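Local coordinates for MtVAO615 (Myceliophthora thermophila, PDB 6F72), which probably acts as a secreted oxidoreductase whose bicovalently bound FAD, once reduced, reacts rapidly with molecular oxygen, although no substrate has yet been identified, at residues A134-A139 against F286-S291; A138-A143 against D549-V554. One frame throughout, in Å; residues are numbered along the deposited sequence.

Contact 1. Residues A134-A139 against F286-S291; sequences ADVQAA and FAVVLS. With FAD (flavin-adenine dinucleotide), chain E.
Val136, on helix 133-146, meets Val288 and Leu290 through its two methyls. CG1 comes tip to tip with the Val288 isopropyl group: Val136 CG1 lies 4.0 Å from Val288 CG2 and is equally close to Val288 CG1, so it nestles at the fork of the branch. This methyl stands anti to the backbone N of Val136 (chi1 180°), which turns the other one toward Leu290. There the two side chains lie alongside, pointing opposite ways, with Val136 CG2 4.1 Å from Leu290 CD2. No hydrogen bond joins the segments; the contact is wholly apolar and buried. The helix is thus packed against strand 288-298 of the antiparallel sheet in the PCMH-type FAD-binding domain, and that strand carries the adenine of FAD. Val289, between the two contacting residues, grips the base by its backbone: Val289 N donates to FAD N1A at 2.8 Å (168°), and FAD N6A donates to Val289 O at 2.7 Å (172°). Two nearly straight bonds through one residue read the Watson-Crick edge of the adenine and restrain its rotation. Farther out, Leu171 of strand 169-172 touches both Val136 and Val288, while Val257 touches Val136 and Leu290. A classic beta bulge sets Leu290 and Ser291 both opposite Glu255, and Ser291 OG is hydrogen-bonded to Glu255 OE1.

Contact 2. Residues A138-A143 against D549-V554; sequences AALKFA and DSVFYV
Leu140 meets Phe552 and Val551 through a single methyl, CD2, and every interaction between the segments is apolar. The closest approach is to the ring of Phe552, where Leu140 CD2 lies 3.7 Å from CE1 and 3.9 Å from CZ, at the CE1-CZ end of the ring. The two side chains cross at about a right angle. The first Phe552 bond does not aim at the helix; with CG beside the backbone N (chi1 -53°), the ring swings round until its far end reaches Leu140. The second apolar pair is looser, Leu140 CD2 standing 4.1 Å from Val551 CG2. Val551 has a nearly eclipsed chi1 (-6°), an unusual and probably strained torsion. The same CG2 also sits 3.8 Å above the plane of the Phe552 ring, offset toward its rim, so neighbouring side chains of the loop pack on each other as well as on the leucine.

The hydrogen bonds run within each side of the contact. On the helix, Phe142 N reaches Ala138 O at 2.9 Å and Ala143 N reaches Ala139 O at 2.8 Å. The loop, which has no regular secondary structure, is held by the Asp547 carboxylate, whose two oxygens take the backbone N-H groups of Val551 and Phe552.

The contact joins the FAD-binding region to the berberine-like C-terminal region. Helix 133-146 has helix 40-49 against Ala138 and Phe142, with Leu169 and Leu171 of strand 169-172 touching Ala139; strand 150-153 supplies Ile150 to Ala143 and Phe552, with Ile152 also on the ring.

Both contacts are buried and apolar, and both use helix 133-146, entered at Val136 in contact 1 and one turn later at Leu140 in contact 2. Their other partners differ: contact 1 meets a sheet strand of the same FAD-binding domain, whereas contact 2 meets an irregular loop from the far end of the chain. The polar chemistry differs with this second partner, since the strand presents its backbone to FAD, whereas the loop is held by the Asp547 carboxylate. Phe552 bridges the two contacts, its CZ lying 3.6 Å from Val288 CG2, so the two contacts run on into each other through the Phe552 ring.

Contact 1. Residues A134-A139 against F286-S291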
ATOM      1  N   ALA A 134     -14.283  21.856  -1.386  1.00 26.60           N
ATOM      2  CA  ALA A 134     -15.489  22.319  -0.706  1.00 27.17           C
ATOM      3  C   ALA A 134     -16.226  21.176   0.003  1.00 26.92           C
ATOM      4  O   ALA A 134     -16.614  21.314   1.169  1.00 27.09           O
ATOM      5  CB  ALA A 134     -16.396  23.048  -1.690  1.00 28.00           C
ATOM      6  N   ASP A 135     -16.360  20.045  -0.693  1.00 26.50           N
ATOM      7  CA  ASP A 135     -16.952  18.819  -0.142  1.00 26.25           C
ATOM      8  C   ASP A 135     -16.271  18.356   1.150  1.00 25.65           C
ATOM      9  O   ASP A 135     -16.953  17.973   2.111  1.00 25.82           O
ATOM     10  CB  ASP A 135     -16.938  17.703  -1.195  1.00 25.99           C
ATOM     11  CG  ASP A 135     -17.908  17.968  -2.336  1.00 26.77           C
ATOM     12  OD1 ASP A 135     -18.735  18.894  -2.206  1.00 27.47           O
ATOM     13  OD2 ASP A 135     -17.862  17.247  -3.356  1.00 26.68           O
ATOM     14  N   VAL A 136     -14.935  18.427   1.161  1.00 24.92           N
ATOM     15  CA  VAL A 136     -14.102  18.061   2.319  1.00 24.29           C
ATOM     16  C   VAL A 136     -14.314  19.063   3.455  1.00 24.65           C
ATOM     17  O   VAL A 136     -14.589  18.666   4.580  1.00 24.63           O
ATOM     18  CB  VAL A 136     -12.605  17.954   1.939  1.00 23.67           C
ATOM     19  CG1 VAL A 136     -11.751  17.578   3.144  1.00 23.24           C
ATOM     20  CG2 VAL A 136     -12.403  16.951   0.814  1.00 23.35           C
ATOM     21  N   GLN A 137     -14.211  20.356   3.143  1.00 25.02           N
ATOM     22  CA  GLN A 137     -14.446  21.422   4.115  1.00 25.58           C
ATOM     23  C   GLN A 137     -15.819  21.289   4.778  1.00 26.23           C
ATOM     24  O   GLN A 137     -15.932  21.417   5.998  1.00 26.51           O
ATOM     25  CB  GLN A 137     -14.298  22.797   3.457  1.00 26.01           C
ATOM     26  CG  GLN A 137     -12.854  23.179   3.128  1.00 25.49           C
ATOM     27  CD  GLN A 137     -12.743  24.354   2.155  1.00 25.93           C
ATOM     28  OE1 GLN A 137     -13.676  24.655   1.401  1.00 26.36           O
ATOM     29  NE2 GLN A 137     -11.580  25.013   2.160  1.00 25.72           N
ATOM     30  N   ALA A 138     -16.843  21.024   3.965  1.00 26.55           N
ATOM     31  CA  ALA A 138     -18.208  20.798   4.450  1.00 27.26           C
ATOM     32  C   ALA A 138     -18.291  19.589   5.385  1.00 26.86           C
ATOM     33  O   ALA A 138     -18.837  19.697   6.491  1.00 27.37           O
ATOM     34  CB  ALA A 138     -19.169  20.635   3.278  1.00 27.62           C
ATOM     35  N   ALA A 139     -17.731  18.461   4.944  1.00 26.05           N
ATOM     36  CA  ALA A 139     -17.751  17.216   5.712  1.00 25.69           C
ATOM     37  C   ALA A 139     -17.013  17.327   7.044  1.00 25.51           C
ATOM     38  O   ALA A 139     -17.515  16.848   8.074  1.00 25.65           O
ATOM     39  CB  ALA A 139     -17.207  16.066   4.886  1.00 24.97           C
ATOM     40  N   PHE A 286      -2.284  13.415   8.706  1.00 19.42           N
ATOM     41  CA  PHE A 286      -1.808  14.812   8.678  1.00 19.62           C
ATOM     42  C   PHE A 286      -2.774  15.815   8.053  1.00 19.85           C
ATOM     43  O   PHE A 286      -2.892  16.931   8.551  1.00 20.23           O
ATOM     44  CB  PHE A 286      -0.434  14.921   8.007  1.00 19.33           C
ATOM     45  CG  PHE A 286       0.654  14.174   8.735  1.00 19.25           C
ATOM     46  CD1 PHE A 286       1.085  14.596  10.004  1.00 19.53           C
ATOM     47  CD2 PHE A 286       1.243  13.048   8.161  1.00 18.96           C
ATOM     48  CE1 PHE A 286       2.078  13.908  10.681  1.00 19.57           C
ATOM     49  CE2 PHE A 286       2.254  12.355   8.840  1.00 19.01           C
ATOM     50  CZ  PHE A 286       2.665  12.785  10.102  1.00 19.32           C
ATOM     51  N   ALA A 287      -3.431  15.398   6.969  1.00 19.72           N
ATOM     52  CA  ALA A 287      -4.313  16.247   6.156  1.00 20.02           C
ATOM     53  C   ALA A 287      -5.020  15.395   5.100  1.00 19.87           C
ATOM     54  O   ALA A 287      -4.602  14.261   4.822  1.00 19.52           O
ATOM     55  CB  ALA A 287      -3.514  17.372   5.482  1.00 20.07           C
ATOM     56  N   VAL A 288      -6.069  15.957   4.501  1.00 20.19           N
ATOM     57  CA  VAL A 288      -6.753  15.306   3.393  1.00 20.18           C
ATOM     58  C   VAL A 288      -6.089  15.771   2.104  1.00 20.15           C
ATOM     59  O   VAL A 288      -6.095  16.970   1.796  1.00 20.46           O
ATOM     60  CB  VAL A 288      -8.272  15.622   3.384  1.00 20.66           C
ATOM     61  CG1 VAL A 288      -8.992  14.816   2.324  1.00 20.60           C
ATOM     62  CG2 VAL A 288      -8.883  15.344   4.744  1.00 20.85           C
ATOM     63  N   VAL A 289      -5.542  14.827   1.347  1.00 19.85           N
ATOM     64  CA  VAL A 289      -4.829  15.151   0.107  1.00 19.89           C
ATOM     65  C   VAL A 289      -5.807  15.157  -1.063  1.00 20.24           C
ATOM     66  O   VAL A 289      -6.549  14.177  -1.257  1.00 20.21           O
ATOM     67  CB  VAL A 289      -3.677  14.150  -0.166  1.00 19.48           C
ATOM     68  CG1 VAL A 289      -3.207  14.205  -1.616  1.00 19.44           C
ATOM     69  CG2 VAL A 289      -2.517  14.376   0.812  1.00 19.29           C
ATOM     70  N   LEU A 290      -5.794  16.251  -1.827  1.00 20.65           N
ATOM     71  CA  LEU A 290      -6.615  16.391  -3.037  1.00 21.15           C
ATOM     72  C   LEU A 290      -5.856  16.050  -4.310  1.00 21.18           C
ATOM     73  O   LEU A 290      -6.433  15.582  -5.286  1.00 21.31           O
ATOM     74  CB  LEU A 290      -7.195  17.799  -3.125  1.00 21.72           C
ATOM     75  CG  LEU A 290      -8.114  18.286  -2.001  1.00 22.01           C
ATOM     76  CD1 LEU A 290      -8.307  19.788  -2.153  1.00 22.59           C
ATOM     77  CD2 LEU A 290      -9.463  17.580  -2.019  1.00 22.19           C
ATOM     78  N   SER A 291      -4.550  16.304  -4.300  1.00 21.21           N
ATOM     79  CA  SER A 291      -3.687  15.944  -5.414  1.00 21.38           C
ATOM     80  C   SER A 291      -2.252  15.957  -4.941  1.00 21.32           C
ATOM     81  O   SER A 291      -1.944  16.507  -3.874  1.00 21.25           O
ATOM     82  CB  SER A 291      -3.862  16.923  -6.595  1.00 21.89           C
ATOM     83  OG  SER A 291      -3.190  18.152  -6.363  1.00 22.08           O
TER
HETATM   84  PA  FAD E 601      -6.476   3.254   0.992  1.00 27.71           P
HETATM   85  O1A FAD E 601      -6.798   2.091   1.895  1.00 29.18           O
HETATM   86  O2A FAD E 601      -7.645   3.931   0.334  1.00 28.96           O
HETATM   87  O5B FAD E 601      -5.625   4.324   1.837  1.00 27.29           O
HETATM   88  C5B FAD E 601      -4.572   3.929   2.717  1.00 25.55           C
HETATM   89  C4B FAD E 601      -4.347   4.962   3.815  1.00 24.27           C
HETATM   90  O4B FAD E 601      -4.072   6.235   3.228  1.00 24.31           O
HETATM   91  C3B FAD E 601      -5.534   5.172   4.737  1.00 23.62           C
HETATM   92  O3B FAD E 601      -5.003   5.429   6.043  1.00 22.80           O
HETATM   93  C2B FAD E 601      -6.216   6.424   4.213  1.00 23.16           C
HETATM   94  O2B FAD E 601      -6.877   7.147   5.254  1.00 22.94           O
HETATM   95  C1B FAD E 601      -5.047   7.208   3.640  1.00 23.87           C
HETATM   96  N9A FAD E 601      -5.378   8.037   2.456  1.00 23.54           N
HETATM   97  C8A FAD E 601      -5.544   7.579   1.196  1.00 23.37           C
HETATM   98  N7A FAD E 601      -5.796   8.603   0.343  1.00 23.09           N
HETATM   99  C5A FAD E 601      -5.781   9.736   1.063  1.00 23.16           C
HETATM  100  C6A FAD E 601      -5.975  11.176   0.778  1.00 22.71           C
HETATM  101  N6A FAD E 601      -6.248  11.577  -0.483  1.00 22.98           N
HETATM  102  N1A FAD E 601      -5.885  12.049   1.807  1.00 22.39           N
HETATM  103  C2A FAD E 601      -5.620  11.652   3.071  1.00 23.03           C
HETATM  104  N3A FAD E 601      -5.424  10.351   3.401  1.00 23.47           N
HETATM  105  C4A FAD E 601      -5.493   9.367   2.457  1.00 23.16           C
HETATM  106  N1  FAD E 601       2.844  -0.948  -1.644  1.00 30.38           N
HETATM  107  C2  FAD E 601       4.090  -0.813  -2.165  1.00 30.63           C
HETATM  108  O2  FAD E 601       4.891  -0.015  -1.624  1.00 30.15           O
HETATM  109  N3  FAD E 601       4.489  -1.516  -3.247  1.00 31.27           N
HETATM  110  C4  FAD E 601       3.709  -2.403  -3.886  1.00 30.35           C
HETATM  111  O4  FAD E 601       4.124  -3.035  -4.884  1.00 30.68           O
HETATM  112  C4X FAD E 601       2.332  -2.597  -3.382  1.00 29.87           C
HETATM  113  N5  FAD E 601       1.475  -3.457  -3.973  1.00 29.64           N
HETATM  114  C5X FAD E 601       0.207  -3.638  -3.503  1.00 28.29           C
HETATM  115  C6  FAD E 601      -0.673  -4.541  -4.138  1.00 25.79           C
HETATM  116  C7  FAD E 601      -1.981  -4.703  -3.631  1.00 25.45           C
HETATM  117  C7M FAD E 601      -2.909  -5.685  -4.324  1.00 26.35           C
HETATM  118  C8  FAD E 601      -2.438  -3.911  -2.432  1.00 24.56           C
HETATM  119  C8M FAD E 601      -3.853  -3.940  -1.871  1.00 20.20           C
HETATM  120  C9  FAD E 601      -1.554  -3.025  -1.823  1.00 26.36           C
HETATM  121  C9A FAD E 601      -0.253  -2.857  -2.305  1.00 27.54           C
HETATM  122  N10 FAD E 601       0.627  -1.937  -1.686  1.00 28.38           N
HETATM  123  C10 FAD E 601       1.937  -1.797  -2.192  1.00 29.56           C
HETATM  124  C1' FAD E 601       0.203  -1.212  -0.490  1.00 27.94           C
HETATM  125  C2' FAD E 601      -0.140   0.243  -0.609  1.00 27.79           C
HETATM  126  O2' FAD E 601       1.081   0.965  -0.754  1.00 29.04           O
HETATM  127  C3' FAD E 601      -0.825   0.600   0.705  1.00 26.83           C
HETATM  128  O3' FAD E 601      -1.862  -0.353   1.023  1.00 27.33           O
HETATM  129  C4' FAD E 601      -1.403   2.007   0.663  1.00 25.74           C
HETATM  130  O4' FAD E 601      -1.819   2.388   1.975  1.00 24.49           O
HETATM  131  C5' FAD E 601      -2.539   2.122  -0.356  1.00 26.27           C
HETATM  132  O5' FAD E 601      -3.139   3.407  -0.316  1.00 27.08           O
HETATM  133  P   FAD E 601      -4.539   3.650  -1.065  1.00 26.78           P
HETATM  134  O1P FAD E 601      -4.445   3.090  -2.455  1.00 24.13           O
HETATM  135  O2P FAD E 601      -4.885   5.099  -0.810  1.00 27.14           O
HETATM  136  O3P FAD E 601      -5.532   2.721  -0.193  1.00 27.06           O

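Contact 2. Residues A138-A143 against D549-V554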
ATOM      1  N   ALA A 138     -16.843  21.024   3.965  1.00 26.55           N
ATOM      2  CA  ALA A 138     -18.208  20.798   4.450  1.00 27.26           C
ATOM      3  C   ALA A 138     -18.291  19.589   5.385  1.00 26.86           C
ATOM      4  O   ALA A 138     -18.837  19.697   6.491  1.00 27.37           O
ATOM      5  CB  ALA A 138     -19.169  20.635   3.278  1.00 27.62           C
ATOM      6  N   ALA A 139     -17.731  18.461   4.944  1.00 26.05           N
ATOM      7  CA  ALA A 139     -17.751  17.216   5.712  1.00 25.69           C
ATOM      8  C   ALA A 139     -17.013  17.327   7.044  1.00 25.51           C
ATOM      9  O   ALA A 139     -17.515  16.848   8.074  1.00 25.65           O
ATOM     10  CB  ALA A 139     -17.207  16.066   4.886  1.00 24.97           C
ATOM     11  N   LEU A 140     -15.847  17.980   7.012  1.00 25.22           N
ATOM     12  CA  LEU A 140     -15.061  18.267   8.216  1.00 25.19           C
ATOM     13  C   LEU A 140     -15.824  19.160   9.193  1.00 26.15           C
ATOM     14  O   LEU A 140     -15.839  18.887  10.390  1.00 26.28           O
ATOM     15  CB  LEU A 140     -13.700  18.893   7.863  1.00 24.73           C
ATOM     16  CG  LEU A 140     -12.627  18.073   7.130  1.00 23.90           C
ATOM     17  CD1 LEU A 140     -11.471  18.963   6.688  1.00 23.76           C
ATOM     18  CD2 LEU A 140     -12.095  16.925   7.977  1.00 23.35           C
ATOM     19  N   LYS A 141     -16.473  20.207   8.682  1.00 27.00           N
ATOM     20  CA  LYS A 141     -17.266  21.105   9.534  1.00 28.14           C
ATOM     21  C   LYS A 141     -18.402  20.341  10.204  1.00 28.63           C
ATOM     22  O   LYS A 141     -18.634  20.490  11.410  1.00 29.12           O
ATOM     23  CB  LYS A 141     -17.845  22.291   8.750  1.00 28.94           C
ATOM     24  CG  LYS A 141     -16.845  23.380   8.461  1.00 28.96           C
ATOM     25  CD  LYS A 141     -17.485  24.757   8.544  1.00 30.09           C
ATOM     26  CE  LYS A 141     -16.428  25.842   8.710  1.00 30.13           C
ATOM     27  NZ  LYS A 141     -15.508  25.584   9.861  1.00 29.77           N
ATOM     28  N   PHE A 142     -19.095  19.529   9.404  1.00 28.57           N
ATOM     29  CA  PHE A 142     -20.212  18.719   9.869  1.00 29.06           C
ATOM     30  C   PHE A 142     -19.767  17.718  10.932  1.00 28.65           C
ATOM     31  O   PHE A 142     -20.389  17.627  12.000  1.00 29.25           O
ATOM     32  CB  PHE A 142     -20.865  17.990   8.691  1.00 28.96           C
ATOM     33  CG  PHE A 142     -22.010  17.092   9.087  1.00 29.41           C
ATOM     34  CD1 PHE A 142     -21.786  15.759   9.444  1.00 28.82           C
ATOM     35  CD2 PHE A 142     -23.317  17.581   9.114  1.00 30.50           C
ATOM     36  CE1 PHE A 142     -22.845  14.937   9.811  1.00 29.27           C
ATOM     37  CE2 PHE A 142     -24.370  16.763   9.480  1.00 30.95           C
ATOM     38  CZ  PHE A 142     -24.133  15.439   9.829  1.00 30.27           C
ATOM     39  N   ALA A 143     -18.702  16.970  10.626  1.00 27.73           N
ATOM     40  CA  ALA A 143     -18.183  15.943  11.538  1.00 27.31           C
ATOM     41  C   ALA A 143     -17.703  16.564  12.840  1.00 27.65           C
ATOM     42  O   ALA A 143     -17.938  16.011  13.915  1.00 27.88           O
ATOM     43  CB  ALA A 143     -17.086  15.123  10.885  1.00 26.21           C
ATOM     44  N   ASP A 549      -6.477  19.022  17.337  1.00 28.95           N
ATOM     45  CA  ASP A 549      -7.640  18.373  17.941  1.00 29.40           C
ATOM     46  C   ASP A 549      -7.770  16.897  17.553  1.00 28.92           C
ATOM     47  O   ASP A 549      -8.760  16.241  17.904  1.00 28.98           O
ATOM     48  CB  ASP A 549      -8.930  19.123  17.554  1.00 30.00           C
ATOM     49  CG  ASP A 549      -8.936  20.557  18.022  1.00 30.82           C
ATOM     50  OD1 ASP A 549      -8.685  20.807  19.222  1.00 31.30           O
ATOM     51  OD2 ASP A 549      -9.203  21.442  17.182  1.00 31.13           O
ATOM     52  N   SER A 550      -6.770  16.389  16.830  1.00 28.36           N
ATOM     53  CA  SER A 550      -6.723  14.995  16.377  1.00 27.70           C
ATOM     54  C   SER A 550      -8.030  14.569  15.704  1.00 27.53           C
ATOM     55  O   SER A 550      -8.664  13.578  16.102  1.00 27.60           O
ATOM     56  CB  SER A 550      -6.318  14.048  17.526  1.00 27.86           C
ATOM     57  OG  SER A 550      -5.140  14.512  18.185  1.00 28.09           O
ATOM     58  N   VAL A 551      -8.448  15.339  14.702  1.00 27.35           N
ATOM     59  CA  VAL A 551      -9.614  14.947  13.903  1.00 27.12           C
ATOM     60  C   VAL A 551      -9.285  13.760  13.005  1.00 26.33           C
ATOM     61  O   VAL A 551     -10.165  12.954  12.711  1.00 26.30           O
ATOM     62  CB  VAL A 551     -10.405  16.124  13.195  1.00 27.59           C
ATOM     63  CG1 VAL A 551      -9.911  17.511  13.570  1.00 28.03           C
ATOM     64  CG2 VAL A 551     -10.598  15.925  11.682  1.00 27.30           C
ATOM     65  N   PHE A 552      -8.021  13.632  12.606  1.00 25.73           N
ATOM     66  CA  PHE A 552      -7.635  12.497  11.796  1.00 25.12           C
ATOM     67  C   PHE A 552      -7.037  11.380  12.647  1.00 24.83           C
ATOM     68  O   PHE A 552      -6.090  11.593  13.397  1.00 24.80           O
ATOM     69  CB  PHE A 552      -6.725  12.899  10.645  1.00 24.84           C
ATOM     70  CG  PHE A 552      -7.278  14.016   9.795  1.00 25.22           C
ATOM     71  CD1 PHE A 552      -8.485  13.871   9.119  1.00 25.30           C
ATOM     72  CD2 PHE A 552      -6.577  15.222   9.667  1.00 25.45           C
ATOM     73  CE1 PHE A 552      -8.992  14.906   8.341  1.00 25.71           C
ATOM     74  CE2 PHE A 552      -7.072  16.260   8.883  1.00 25.75           C
ATOM     75  CZ  PHE A 552      -8.285  16.100   8.215  1.00 25.93           C
ATOM     76  N   TYR A 553      -7.645  10.202  12.555  1.00 24.62           N
ATOM     77  CA  TYR A 553      -7.147   9.017  13.246  1.00 24.18           C
ATOM     78  C   TYR A 553      -6.998   7.865  12.260  1.00 23.63           C
ATOM     79  O   TYR A 553      -7.923   7.561  11.501  1.00 23.59           O
ATOM     80  CB  TYR A 553      -8.092   8.619  14.395  1.00 24.60           C
ATOM     81  CG  TYR A 553      -7.849   7.199  14.872  1.00 24.61           C
ATOM     82  CD1 TYR A 553      -6.883   6.928  15.844  1.00 24.59           C
ATOM     83  CD2 TYR A 553      -8.536   6.122  14.301  1.00 24.44           C
ATOM     84  CE1 TYR A 553      -6.635   5.625  16.260  1.00 24.69           C
ATOM     85  CE2 TYR A 553      -8.299   4.814  14.709  1.00 24.44           C
ATOM     86  CZ  TYR A 553      -7.341   4.578  15.685  1.00 24.56           C
ATOM     87  OH  TYR A 553      -7.098   3.299  16.087  1.00 24.67           O
ATOM     88  N   VAL A 554      -5.843   7.208  12.295  1.00 23.09           N
ATOM     89  CA  VAL A 554      -5.665   5.891  11.671  1.00 22.67           C
ATOM     90  C   VAL A 554      -4.904   5.012  12.664  1.00 22.64           C
ATOM     91  O   VAL A 554      -4.018   5.510  13.375  1.00 22.90           O
ATOM     92  CB  VAL A 554      -4.935   5.936  10.290  1.00 22.36           C
ATOM     93  CG1 VAL A 554      -5.808   6.541   9.188  1.00 22.39           C
ATOM     94  CG2 VAL A 554      -3.608   6.689  10.367  1.00 22.31           C
TER